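Local coordinates for putative uncharacterized protein (Chaetomium thermophilum, PDB 4XRI) that probably serves as a HEAT-repeat nuclear import receptor of the importin beta family, likely binding a small GTPase, at residues Val411-Val416 / Ser450-Pro455; Lys195-Pro198 / Val202-Ala205; Gly699-Thr704 / Gln709-Ile714; Lys88-Thr93 / Leu132-Trp137. The protein carries 2 engineered substitutions. All blocks are in the same frame, centred on the assembly; numbering follows the deposited sequence.

Interaction 1: Val411-Val416 / Ser450-Pro455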
loop_
_atom_site.group_PDB
_atom_site.type_symbol
_atom_site.label_atom_id
_atom_site.label_comp_id
_atom_site.label_asym_id
_atom_site.label_seq_id
_atom_site.Cartn_x
_atom_site.Cartn_y
_atom_site.Cartn_z
ATOM N N VAL A 411 26.654 -15.687 6.160
ATOM C CA VAL A 411 26.492 -17.056 5.686
ATOM C C VAL A 411 26.370 -17.102 4.163
ATOM O O VAL A 411 26.876 -18.021 3.516
ATOM C CB VAL A 411 25.257 -17.732 6.319
ATOM C CG1 VAL A 411 25.142 -19.173 5.847
ATOM C CG2 VAL A 411 25.347 -17.683 7.834
ATOM N N LEU A 412 25.709 -16.102 3.592
ATOM C CA LEU A 412 25.459 -16.079 2.155
ATOM C C LEU A 412 26.680 -15.663 1.337
ATOM O O LEU A 412 26.833 -16.093 0.192
ATOM C CB LEU A 412 24.298 -15.141 1.835
ATOM C CG LEU A 412 22.897 -15.647 2.165
ATOM C CD1 LEU A 412 21.878 -14.554 1.905
ATOM C CD2 LEU A 412 22.570 -16.889 1.353
ATOM N N GLU A 413 27.538 -14.827 1.924
ATOM C CA GLU A 413 28.697 -14.269 1.221
ATOM C C GLU A 413 29.537 -15.307 0.465
ATOM O O GLU A 413 29.826 -15.115 -0.715
ATOM C CB GLU A 413 29.600 -13.503 2.196
ATOM C CG GLU A 413 28.920 -12.333 2.881
ATOM C CD GLU A 413 29.716 -11.047 2.798
ATOM O OE1 GLU A 413 30.956 -11.114 2.669
ATOM O OE2 GLU A 413 29.090 -9.967 2.851
ATOM N N PRO A 414 29.930 -16.417 1.128
ATOM C CA PRO A 414 30.749 -17.362 0.360
ATOM C C PRO A 414 29.961 -18.107 -0.713
ATOM O O PRO A 414 30.547 -18.552 -1.699
ATOM C CB PRO A 414 31.253 -18.333 1.432
ATOM C CG PRO A 414 30.210 -18.298 2.482
ATOM C CD PRO A 414 29.744 -16.873 2.519
ATOM N N ILE A 415 28.654 -18.246 -0.520
ATOM C CA ILE A 415 27.814 -18.920 -1.499
ATOM C C ILE A 415 27.583 -18.019 -2.706
ATOM O O ILE A 415 27.532 -18.488 -3.843
ATOM C CB ILE A 415 26.463 -19.331 -0.893
ATOM C CG1 ILE A 415 26.687 -20.111 0.402
ATOM C CG2 ILE A 415 25.659 -20.157 -1.886
ATOM C CD1 ILE A 415 25.415 -20.578 1.059
ATOM N N VAL A 416 27.450 -16.723 -2.450
ATOM C CA VAL A 416 27.295 -15.744 -3.519
ATOM C C VAL A 416 28.569 -15.656 -4.352
ATOM O O VAL A 416 28.520 -15.696 -5.583
ATOM C CB VAL A 416 26.951 -14.350 -2.963
ATOM C CG1 VAL A 416 27.077 -13.294 -4.052
ATOM C CG2 VAL A 416 25.553 -14.350 -2.363
ATOM N N SER A 450 25.445 -7.153 -1.908
ATOM C CA SER A 450 26.400 -6.451 -2.763
ATOM C C SER A 450 27.814 -6.550 -2.204
ATOM O O SER A 450 28.794 -6.558 -2.951
ATOM C CB SER A 450 26.006 -4.983 -2.923
ATOM O OG SER A 450 25.680 -4.401 -1.674
ATOM N N GLU A 451 27.901 -6.637 -0.881
ATOM C CA GLU A 451 29.170 -6.753 -0.174
ATOM C C GLU A 451 29.948 -7.997 -0.597
ATOM O O GLU A 451 31.178 -8.006 -0.579
ATOM C CB GLU A 451 28.930 -6.779 1.338
ATOM C CG GLU A 451 28.246 -5.534 1.902
ATOM C CD GLU A 451 26.734 -5.533 1.716
ATOM O OE1 GLU A 451 26.229 -6.247 0.822
ATOM O OE2 GLU A 451 26.048 -4.815 2.473
ATOM N N ALA A 452 29.223 -9.043 -0.979
ATOM C CA ALA A 452 29.848 -10.297 -1.383
ATOM C C ALA A 452 30.370 -10.222 -2.814
ATOM O O ALA A 452 31.234 -11.003 -3.209
ATOM C CB ALA A 452 28.868 -11.446 -1.239
ATOM N N ILE A 453 29.835 -9.285 -3.589
ATOM C CA ILE A 453 30.299 -9.076 -4.954
ATOM C C ILE A 453 31.566 -8.235 -4.956
ATOM O O ILE A 453 31.558 -7.096 -4.490
ATOM C CB ILE A 453 29.238 -8.370 -5.826
ATOM C CG1 ILE A 453 27.835 -8.883 -5.502
ATOM C CG2 ILE A 453 29.564 -8.535 -7.303
ATOM C CD1 ILE A 453 26.741 -8.130 -6.225
ATOM N N ASP A 454 32.655 -8.788 -5.476
ATOM C CA ASP A 454 33.875 -8.006 -5.619
ATOM C C ASP A 454 33.895 -7.326 -6.982
ATOM O O ASP A 454 33.766 -7.988 -8.013
ATOM C CB ASP A 454 35.123 -8.870 -5.440
ATOM C CG ASP A 454 36.376 -8.038 -5.236
ATOM O OD1 ASP A 454 36.749 -7.799 -4.067
ATOM O OD2 ASP A 454 36.981 -7.614 -6.242
ATOM N N PRO A 455 34.049 -5.994 -6.982
ATOM C CA PRO A 455 34.053 -5.157 -8.187
ATOM C C PRO A 455 35.054 -5.630 -9.232
ATOM O O PRO A 455 34.688 -5.903 -10.373
ATOM C CB PRO A 455 34.442 -3.774 -7.650
ATOM C CG PRO A 455 34.027 -3.794 -6.222
ATOM C CD PRO A 455 34.245 -5.199 -5.758
#
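Val416 N bonds to Leu412 O at 2.8 Å, a helical bond on the turn from which Val416 faces Ala452 where helix 409-425 of this HEAT-repeat solenoid meets the loop between helices 432-449 and 455-472. The helix is kinked here: the nitrogens of Pro414 and Ile415 make no bond to the preceding turn, Pro414 because its ring nitrogen carries no hydrogen. Across the contact the backbones come very close, with Glu413 CA 4.9 Å from Ala452 CA, a spacing compatible with the bare methyl of the alanine. That methyl is the central atom: Ala452 CB sits 3.7 Å from Glu413 CA. It also meets the branch of Val416 that stands anti to its backbone N, CG1 lying 3.8 Å from Ala452 CB. Val416 continues the apolar layer toward Ile445 of helix 432-449. The Glu413 chain bends at chi2 (-130°), which brings its carboxylate past the methyl until OE2 is 3.5 Å from Glu451 CB, an approach to a methylene rather than a polar bond. The two carboxylates are turned 51° apart and, with Glu409 close to both, form an acidic cluster that probably raises the proton affinity of its members. Glu451 directs its own acid group away from Glu413, where Ser450 OG donates to Glu451 OE1 at 3.2 Å from above the carboxylate plane, 71° out of it.

Interaction 2: Lys195-Pro198 / Val202-Ala205. With SO4 (sulfate ion), chain D.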
loop_
_atom_site.group_PDB
_atom_site.type_symbol
_atom_site.label_atom_id
_atom_site.label_comp_id
_atom_site.label_asym_id
_atom_site.label_seq_id
_atom_site.Cartn_x
_atom_site.Cartn_y
_atom_site.Cartn_z
ATOM N N LYS A 195 -18.033 -35.833 7.302
ATOM C CA LYS A 195 -18.070 -36.860 6.267
ATOM C C LYS A 195 -19.301 -37.743 6.422
ATOM O O LYS A 195 -19.693 -38.447 5.493
ATOM C CB LYS A 195 -16.797 -37.710 6.300
ATOM C CG LYS A 195 -16.627 -38.571 7.541
ATOM C CD LYS A 195 -15.365 -39.420 7.429
ATOM C CE LYS A 195 -15.126 -40.258 8.674
ATOM N NZ LYS A 195 -14.951 -39.417 9.888
ATOM N N GLU A 196 -19.914 -37.694 7.600
ATOM C CA GLU A 196 -21.156 -38.417 7.844
ATOM C C GLU A 196 -22.300 -37.800 7.044
ATOM O O GLU A 196 -23.342 -38.424 6.851
ATOM C CB GLU A 196 -21.496 -38.429 9.336
ATOM C CG GLU A 196 -20.628 -39.364 10.167
ATOM C CD GLU A 196 -19.233 -38.817 10.407
ATOM O OE1 GLU A 196 -19.041 -37.590 10.270
ATOM O OE2 GLU A 196 -18.329 -39.616 10.730
ATOM N N GLU A 197 -22.101 -36.566 6.591
ATOM C CA GLU A 197 -23.044 -35.924 5.684
ATOM C C GLU A 197 -22.886 -36.515 4.289
ATOM O O GLU A 197 -21.846 -36.345 3.656
ATOM C CB GLU A 197 -22.831 -34.406 5.657
ATOM C CG GLU A 197 -23.530 -33.702 4.504
ATOM C CD GLU A 197 -25.038 -33.851 4.551
ATOM O OE1 GLU A 197 -25.613 -33.755 5.656
ATOM O OE2 GLU A 197 -25.647 -34.072 3.483
ATOM N N PRO A 198 -23.926 -37.214 3.808
ATOM C CA PRO A 198 -23.877 -37.946 2.536
ATOM C C PRO A 198 -23.703 -37.041 1.319
ATOM O O PRO A 198 -23.088 -37.445 0.334
ATOM C CB PRO A 198 -25.239 -38.653 2.490
ATOM C CG PRO A 198 -26.128 -37.803 3.326
ATOM C CD PRO A 198 -25.257 -37.292 4.438
ATOM N N VAL A 202 -23.699 -30.162 0.163
ATOM C CA VAL A 202 -23.974 -29.676 1.506
ATOM C C VAL A 202 -22.681 -29.488 2.291
ATOM O O VAL A 202 -22.489 -28.469 2.958
ATOM C CB VAL A 202 -24.909 -30.648 2.265
ATOM C CG1 VAL A 202 -24.985 -30.284 3.740
ATOM C CG2 VAL A 202 -26.296 -30.654 1.630
ATOM N N ARG A 203 -21.791 -30.473 2.193
ATOM C CA ARG A 203 -20.504 -30.418 2.882
ATOM C C ARG A 203 -19.673 -29.213 2.453
ATOM O O ARG A 203 -19.065 -28.544 3.292
ATOM C CB ARG A 203 -19.706 -31.703 2.645
ATOM C CG ARG A 203 -20.136 -32.881 3.508
ATOM C CD ARG A 203 -19.165 -34.047 3.380
ATOM N NE ARG A 203 -17.900 -33.794 4.065
ATOM C CZ ARG A 203 -16.827 -34.574 3.967
ATOM N NH1 ARG A 203 -16.862 -35.655 3.201
ATOM N NH2 ARG A 203 -15.719 -34.269 4.628
ATOM N N PHE A 204 -19.653 -28.931 1.152
ATOM C CA PHE A 204 -18.897 -27.788 0.648
ATOM C C PHE A 204 -19.481 -26.473 1.147
ATOM O O PHE A 204 -18.750 -25.565 1.540
ATOM C CB PHE A 204 -18.859 -27.775 -0.879
ATOM C CG PHE A 204 -18.187 -26.556 -1.445
ATOM C CD1 PHE A 204 -16.832 -26.356 -1.258
ATOM C CD2 PHE A 204 -18.910 -25.605 -2.147
ATOM C CE1 PHE A 204 -16.204 -25.238 -1.763
ATOM C CE2 PHE A 204 -18.287 -24.480 -2.657
ATOM C CZ PHE A 204 -16.929 -24.298 -2.465
ATOM N N ALA A 205 -20.807 -26.381 1.127
ATOM C CA ALA A 205 -21.502 -25.193 1.602
ATOM C C ALA A 205 -21.245 -24.989 3.091
ATOM O O ALA A 205 -21.076 -23.863 3.558
ATOM C CB ALA A 205 -22.992 -25.304 1.330
HETATM S S SO4 D . -14.870 -38.495 2.607
HETATM O O1 SO4 D . -15.848 -37.853 1.737
HETATM O O2 SO4 D . -14.454 -37.560 3.648
HETATM O O3 SO4 D . -15.464 -39.678 3.223
HETATM O O4 SO4 D . -13.713 -38.894 1.813
#
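A helix-to-helix loop of the HEAT-repeat solenoid, leading from helix 182-193 into helix 200-212, folds back here so that Lys195 and Glu197 pack on Val202 and Arg203 of the helix it precedes. The evidence for close fit is the Arg203 guanidinium, which has the CA of Lys195 over the centre of one face, 3.4 Å above its plane. Closer to the backbone, the Glu197 and Arg203 chains run antiparallel alongside each other, their CG atoms 3.6 Å apart. Glu197 reaches Val202 at about a right angle, and its CD lies 3.7 Å from Val202 CG1. This follows from the bend at chi2 (62°), which swings the acid group across the valine, OE2 going on to accept from Asn199 N. Arg203 bends at chi3, and its NE donates to Ala193 O at the end of the preceding helix, which helps to fix the rotation of the guanidinium. A methionine in place of Arg203 would probably leave Ala193 O without this donor and the sulfate without its arginine partner. Lys195 turns its amine away to a salt bridge with Glu236, although its CB stays 3.5 Å from sulfate O2. The anion, probably from the crystallisation liquor, lies at the guanidinium edge: Arg203 NH1 donates to its O2 at 3.1 Å and 161°, and more weakly to O1 at 2.8 Å.

Interaction 3: Gly699-Thr704 / Gln709-Ile714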
loop_
_atom_site.group_PDB
_atom_site.type_symbol
_atom_site.label_atom_id
_atom_site.label_comp_id
_atom_site.label_asym_id
_atom_site.label_seq_id
_atom_site.Cartn_x
_atom_site.Cartn_y
_atom_site.Cartn_z
ATOM N N GLY A 699 -6.743 30.251 1.280
ATOM C CA GLY A 699 -7.908 29.911 0.487
ATOM C C GLY A 699 -8.170 28.417 0.482
ATOM O O GLY A 699 -9.318 27.980 0.519
ATOM N N ASN A 700 -7.095 27.637 0.440
ATOM C CA ASN A 700 -7.192 26.183 0.484
ATOM C C ASN A 700 -7.769 25.706 1.809
ATOM O O ASN A 700 -8.490 24.710 1.864
ATOM C CB ASN A 700 -5.817 25.548 0.261
ATOM C CG ASN A 700 -5.888 24.041 0.093
ATOM O OD1 ASN A 700 -6.158 23.305 1.044
ATOM N ND2 ASN A 700 -5.634 23.575 -1.122
ATOM N N LEU A 701 -7.442 26.426 2.878
ATOM C CA LEU A 701 -7.883 26.052 4.216
ATOM C C LEU A 701 -9.388 26.223 4.383
ATOM O O LEU A 701 -9.993 25.599 5.253
ATOM C CB LEU A 701 -7.139 26.868 5.276
ATOM C CG LEU A 701 -5.659 26.524 5.461
ATOM C CD1 LEU A 701 -5.047 27.347 6.586
ATOM C CD2 LEU A 701 -5.478 25.033 5.721
ATOM N N ARG A 702 -9.997 27.070 3.558
ATOM C CA ARG A 702 -11.453 27.170 3.547
ATOM C C ARG A 702 -12.044 25.956 2.856
ATOM O O ARG A 702 -11.986 25.830 1.635
ATOM C CB ARG A 702 -11.917 28.462 2.875
ATOM C CG ARG A 702 -11.720 29.661 3.768
ATOM C CD ARG A 702 -12.602 30.835 3.410
ATOM N NE ARG A 702 -12.233 31.422 2.129
ATOM C CZ ARG A 702 -11.076 32.036 1.887
ATOM N NH1 ARG A 702 -10.152 32.144 2.839
ATOM N NH2 ARG A 702 -10.836 32.530 0.680
ATOM N N SER A 703 -12.608 25.062 3.658
ATOM C CA SER A 703 -13.030 23.755 3.181
ATOM C C SER A 703 -14.266 23.272 3.926
ATOM O O SER A 703 -14.591 23.771 5.003
ATOM C CB SER A 703 -11.887 22.745 3.335
ATOM O OG SER A 703 -12.271 21.460 2.881
ATOM N N THR A 704 -14.956 22.302 3.337
ATOM C CA THR A 704 -16.054 21.631 4.015
ATOM C C THR A 704 -15.537 20.312 4.584
ATOM O O THR A 704 -16.293 19.508 5.128
ATOM C CB THR A 704 -17.245 21.387 3.070
ATOM O OG1 THR A 704 -16.799 20.682 1.906
ATOM C CG2 THR A 704 -17.858 22.715 2.638
ATOM N N GLN A 709 -6.734 17.375 3.546
ATOM C CA GLN A 709 -5.539 16.607 3.238
ATOM C C GLN A 709 -4.318 17.492 2.995
ATOM O O GLN A 709 -3.180 17.042 3.134
ATOM C CB GLN A 709 -5.787 15.716 2.018
ATOM C CG GLN A 709 -5.860 16.461 0.692
ATOM C CD GLN A 709 -6.209 15.556 -0.471
ATOM O OE1 GLN A 709 -5.354 14.851 -1.005
ATOM N NE2 GLN A 709 -7.475 15.569 -0.866
ATOM N N PHE A 710 -4.555 18.749 2.639
ATOM C CA PHE A 710 -3.466 19.656 2.303
ATOM C C PHE A 710 -2.947 20.427 3.512
ATOM O O PHE A 710 -1.858 21.000 3.462
ATOM C CB PHE A 710 -3.908 20.653 1.225
ATOM C CG PHE A 710 -4.446 20.010 -0.020
ATOM C CD1 PHE A 710 -3.606 19.330 -0.886
ATOM C CD2 PHE A 710 -5.792 20.099 -0.330
ATOM C CE1 PHE A 710 -4.103 18.740 -2.033
ATOM C CE2 PHE A 710 -6.293 19.513 -1.478
ATOM C CZ PHE A 710 -5.447 18.834 -2.330
ATOM N N LYS A 711 -3.719 20.439 4.595
ATOM C CA LYS A 711 -3.410 21.297 5.739
ATOM C C LYS A 711 -2.029 21.062 6.387
ATOM O O LYS A 711 -1.328 22.029 6.664
ATOM C CB LYS A 711 -4.491 21.165 6.810
ATOM C CG LYS A 711 -4.348 22.182 7.944
ATOM C CD LYS A 711 -5.473 22.086 8.965
ATOM C CE LYS A 711 -6.767 22.662 8.423
ATOM N NZ LYS A 711 -7.831 22.682 9.457
ATOM N N PRO A 712 -1.623 19.791 6.617
ATOM C CA PRO A 712 -0.296 19.601 7.227
ATOM C C PRO A 712 0.842 20.260 6.448
ATOM O O PRO A 712 1.698 20.906 7.053
ATOM C CB PRO A 712 -0.132 18.075 7.235
ATOM C CG PRO A 712 -1.519 17.555 7.315
ATOM C CD PRO A 712 -2.337 18.507 6.489
ATOM N N ALA A 713 0.845 20.105 5.129
ATOM C CA ALA A 713 1.887 20.696 4.294
ATOM C C ALA A 713 1.736 22.215 4.217
ATOM O O ALA A 713 2.722 22.942 4.098
ATOM C CB ALA A 713 1.859 20.092 2.906
ATOM N N ILE A 714 0.496 22.687 4.288
ATOM C CA ILE A 714 0.213 24.121 4.243
ATOM C C ILE A 714 0.752 24.827 5.489
ATOM O O ILE A 714 1.284 25.939 5.412
ATOM C CB ILE A 714 -1.301 24.385 4.106
ATOM C CG1 ILE A 714 -1.769 24.051 2.689
ATOM C CG2 ILE A 714 -1.642 25.829 4.434
ATOM C CD1 ILE A 714 -3.266 24.157 2.502
#
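Asn700 OD1 lies 3.3 Å from Ile714 CD1 and 3.5 Å from Phe710 CB, so the amide oxygen is set against two apolar side chains of 709-714. The amide plane stands at 90° to the Phe710 ring, and ND2 comes within 3.6 Å of Phe710 CD2. With chi1 at -172°, CG is anti to the backbone N, which points the amide at Phe710 and Ile714. Beside it, Leu701 sets its CD2 methyl on the Lys711 chain, 3.8 Å from CG. The bend of that lysine at chi3 brings CE equally near to the methyl, while NZ continues to a weak bond with Gln742. Leu701 CD2 also meets Ile714 CD1 at 4.0 Å.

In the second shell, Asn708 donates from ND2 to Asn700 OD1 and accepts the Phe710 N-H at its OD1, thereby tying the connecting loop to both sides. Cys668 of helix 665-682 touches both Asn700 and Phe710. A leucine in place of Asn700 would probably leave Asn708 ND2 without its acceptor and that amide freer to turn. The chemistry thus implies a HEAT-type helical hairpin with a buried junction in which the Asn700 oxygen, set among apolar groups, is satisfied by Asn708 ND2.

Interaction 4: Lys88-Thr93 / Leu132-Trp137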
loop_
_atom_site.group_PDB
_atom_site.type_symbol
_atom_site.label_atom_id
_atom_site.label_comp_id
_atom_site.label_asym_id
_atom_site.label_seq_id
_atom_site.Cartn_x
_atom_site.Cartn_y
_atom_site.Cartn_z
ATOM N N LYS A 88 -33.952 3.323 3.833
ATOM C CA LYS A 88 -35.020 3.109 2.864
ATOM C C LYS A 88 -35.811 1.847 3.193
ATOM O O LYS A 88 -37.033 1.815 3.032
ATOM C CB LYS A 88 -34.461 3.023 1.440
ATOM C CG LYS A 88 -33.793 4.301 0.950
ATOM C CD LYS A 88 -33.433 4.211 -0.528
ATOM C CE LYS A 88 -34.680 4.112 -1.397
ATOM N NZ LYS A 88 -34.345 4.008 -2.846
ATOM N N TRP A 89 -35.121 0.810 3.661
ATOM C CA TRP A 89 -35.800 -0.419 4.055
ATOM C C TRP A 89 -36.635 -0.188 5.307
ATOM O O TRP A 89 -37.772 -0.651 5.407
ATOM C CB TRP A 89 -34.805 -1.554 4.304
ATOM C CG TRP A 89 -35.456 -2.783 4.877
ATOM C CD1 TRP A 89 -35.585 -3.104 6.198
ATOM C CD2 TRP A 89 -36.074 -3.848 4.145
ATOM N NE1 TRP A 89 -36.240 -4.304 6.334
ATOM C CE2 TRP A 89 -36.549 -4.783 5.087
ATOM C CE3 TRP A 89 -36.268 -4.103 2.784
ATOM C CZ2 TRP A 89 -37.210 -5.951 4.714
ATOM C CZ3 TRP A 89 -36.919 -5.266 2.414
ATOM C CH2 TRP A 89 -37.384 -6.175 3.375
ATOM N N LEU A 90 -36.056 0.534 6.259
ATOM C CA LEU A 90 -36.708 0.782 7.537
ATOM C C LEU A 90 -37.908 1.721 7.432
ATOM O O LEU A 90 -38.967 1.442 7.997
ATOM C CB LEU A 90 -35.699 1.353 8.539
ATOM C CG LEU A 90 -34.731 0.364 9.193
ATOM C CD1 LEU A 90 -33.795 1.087 10.155
ATOM C CD2 LEU A 90 -35.498 -0.735 9.911
ATOM N N ASN A 91 -37.752 2.828 6.710
ATOM C CA ASN A 91 -38.737 3.905 6.782
ATOM C C ASN A 91 -39.484 4.239 5.492
ATOM O O ASN A 91 -40.372 5.092 5.497
ATOM C CB ASN A 91 -38.056 5.176 7.290
ATOM C CG ASN A 91 -37.666 5.082 8.750
ATOM O OD1 ASN A 91 -38.429 4.583 9.579
ATOM N ND2 ASN A 91 -36.467 5.552 9.073
ATOM N N GLN A 92 -39.139 3.582 4.392
ATOM C CA GLN A 92 -39.811 3.871 3.129
ATOM C C GLN A 92 -40.539 2.652 2.578
ATOM O O GLN A 92 -40.915 2.608 1.406
ATOM C CB GLN A 92 -38.809 4.410 2.109
ATOM C CG GLN A 92 -38.250 5.768 2.499
ATOM C CD GLN A 92 -37.234 6.297 1.511
ATOM O OE1 GLN A 92 -36.167 6.775 1.899
ATOM N NE2 GLN A 92 -37.563 6.226 0.227
ATOM N N THR A 93 -40.740 1.665 3.443
ATOM C CA THR A 93 -41.580 0.523 3.123
ATOM C C THR A 93 -42.685 0.404 4.164
ATOM O O THR A 93 -42.637 1.050 5.209
ATOM C CB THR A 93 -40.780 -0.794 3.085
ATOM O OG1 THR A 93 -40.248 -1.064 4.387
ATOM C CG2 THR A 93 -39.643 -0.704 2.083
ATOM N N LEU A 132 -32.007 -7.665 12.492
ATOM C CA LEU A 132 -31.594 -8.429 13.670
ATOM C C LEU A 132 -31.092 -7.569 14.848
ATOM O O LEU A 132 -31.412 -7.863 16.002
ATOM C CB LEU A 132 -30.523 -9.448 13.287
ATOM C CG LEU A 132 -31.037 -10.634 12.472
ATOM C CD1 LEU A 132 -29.924 -11.635 12.203
ATOM C CD2 LEU A 132 -32.192 -11.309 13.191
ATOM N N PRO A 133 -30.302 -6.509 14.574
ATOM C CA PRO A 133 -29.936 -5.652 15.709
ATOM C C PRO A 133 -31.141 -4.989 16.381
ATOM O O PRO A 133 -31.101 -4.710 17.579
ATOM C CB PRO A 133 -29.024 -4.596 15.070
ATOM C CG PRO A 133 -28.451 -5.267 13.886
ATOM C CD PRO A 133 -29.540 -6.149 13.363
ATOM N N ARG A 134 -32.199 -4.749 15.614
ATOM C CA ARG A 134 -33.416 -4.147 16.152
ATOM C C ARG A 134 -34.444 -5.209 16.529
ATOM O O ARG A 134 -35.564 -4.885 16.925
ATOM C CB ARG A 134 -34.019 -3.170 15.143
ATOM C CG ARG A 134 -33.180 -1.928 14.910
ATOM C CD ARG A 134 -33.798 -1.037 13.850
ATOM N NE ARG A 134 -33.088 0.232 13.729
ATOM C CZ ARG A 134 -33.354 1.309 14.460
ATOM N NH1 ARG A 134 -34.322 1.273 15.365
ATOM N NH2 ARG A 134 -32.653 2.422 14.285
ATOM N N ASN A 135 -34.052 -6.473 16.389
ATOM C CA ASN A 135 -34.892 -7.615 16.745
ATOM C C ASN A 135 -36.222 -7.628 15.986
ATOM O O ASN A 135 -37.286 -7.862 16.563
ATOM C CB ASN A 135 -35.140 -7.631 18.256
ATOM C CG ASN A 135 -35.652 -8.969 18.751
ATOM O OD1 ASN A 135 -35.494 -9.995 18.088
ATOM N ND2 ASN A 135 -36.274 -8.965 19.925
ATOM N N GLN A 136 -36.151 -7.390 14.680
ATOM C CA GLN A 136 -37.350 -7.294 13.854
ATOM C C GLN A 136 -37.577 -8.538 12.989
ATOM O O GLN A 136 -38.564 -8.625 12.259
ATOM C CB GLN A 136 -37.271 -6.045 12.974
ATOM C CG GLN A 136 -37.392 -4.753 13.765
ATOM C CD GLN A 136 -37.049 -3.522 12.953
ATOM O OE1 GLN A 136 -36.400 -3.612 11.911
ATOM N NE2 GLN A 136 -37.486 -2.360 13.427
ATOM N N TRP A 137 -36.662 -9.497 13.075
ATOM C CA TRP A 137 -36.845 -10.793 12.422
ATOM C C TRP A 137 -36.475 -11.923 13.380
ATOM O O TRP A 137 -35.499 -12.639 13.152
ATOM C CB TRP A 137 -36.004 -10.879 11.145
ATOM C CG TRP A 137 -36.523 -11.855 10.126
ATOM C CD1 TRP A 137 -37.525 -12.769 10.292
ATOM C CD2 TRP A 137 -36.069 -11.999 8.772
ATOM N NE1 TRP A 137 -37.718 -13.475 9.127
ATOM C CE2 TRP A 137 -36.841 -13.022 8.184
ATOM C CE3 TRP A 137 -35.090 -11.363 8.007
ATOM C CZ2 TRP A 137 -36.656 -13.421 6.860
ATOM C CZ3 TRP A 137 -34.911 -11.763 6.695
ATOM C CH2 TRP A 137 -35.689 -12.781 6.135
#
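Leu90 and Gln136 mark the nearest backbone approach, yet their CA atoms are 10.3 Å apart, so side chains alone bridge helix 79-91 and the loop after helix 114-131. The loop side is shaped by a Schellman motif: Asn135, with phi at 58°, is its C-prime residue, and Gln136 N bonds to Glu131 O. A weaker bond joins Asn135 N to Leu132 O, closing a type I turn. Just past the end of helix 79-91, Thr93 OG1 donates to Trp89 O at 2.7 Å, the donor tilted 22° from the carbonyl plane.

From the helix, Leu90 sends its two methyls to separate partners. CD1 lies 3.7 Å from Arg134 NE, meeting the guanidinium obliquely, and the arginine chain that carries it is extended from CG to NE. CD2 instead approaches Gln136 OE1 at 3.6 Å, with the two side chains crossing at about a right angle. Both are van der Waals contacts of a methyl with a polar atom, and the small buried area, 107 Å², fits a surface contact. Deeper in, Leu90 rests on Ile130 and Trp89 NE1 bonds to Glu131, the residue whose carbonyl serves the Schellman motif, while Trp137 makes a cation-pi contact with Lys102. The contact joins the end of helix 79-91 to the Schellman turn that closes helix 114-131, side by side in the all-helical HEAT-repeat stack near the chain's N-terminal end.

Along the chain the contacts follow in series: interaction 4, interaction 2, interaction 1, then interaction 3. None touches another. The closest two are interactions 2 and 4, whose nearest atoms are about 17 Å apart, while interactions 1 and 4 have centres about 67 Å apart on opposite sides of the chain's centre. Interaction 3 likewise lies across that centre from interactions 1 and 2. They share no helix, and each is made where a helix meets an interhelical loop or a neighbouring hairpin arm. The four therefore sample local joints of one all-helical solenoid, an arrangement consistent with a highly flexible receptor whose overall curvature can vary through small changes between helices.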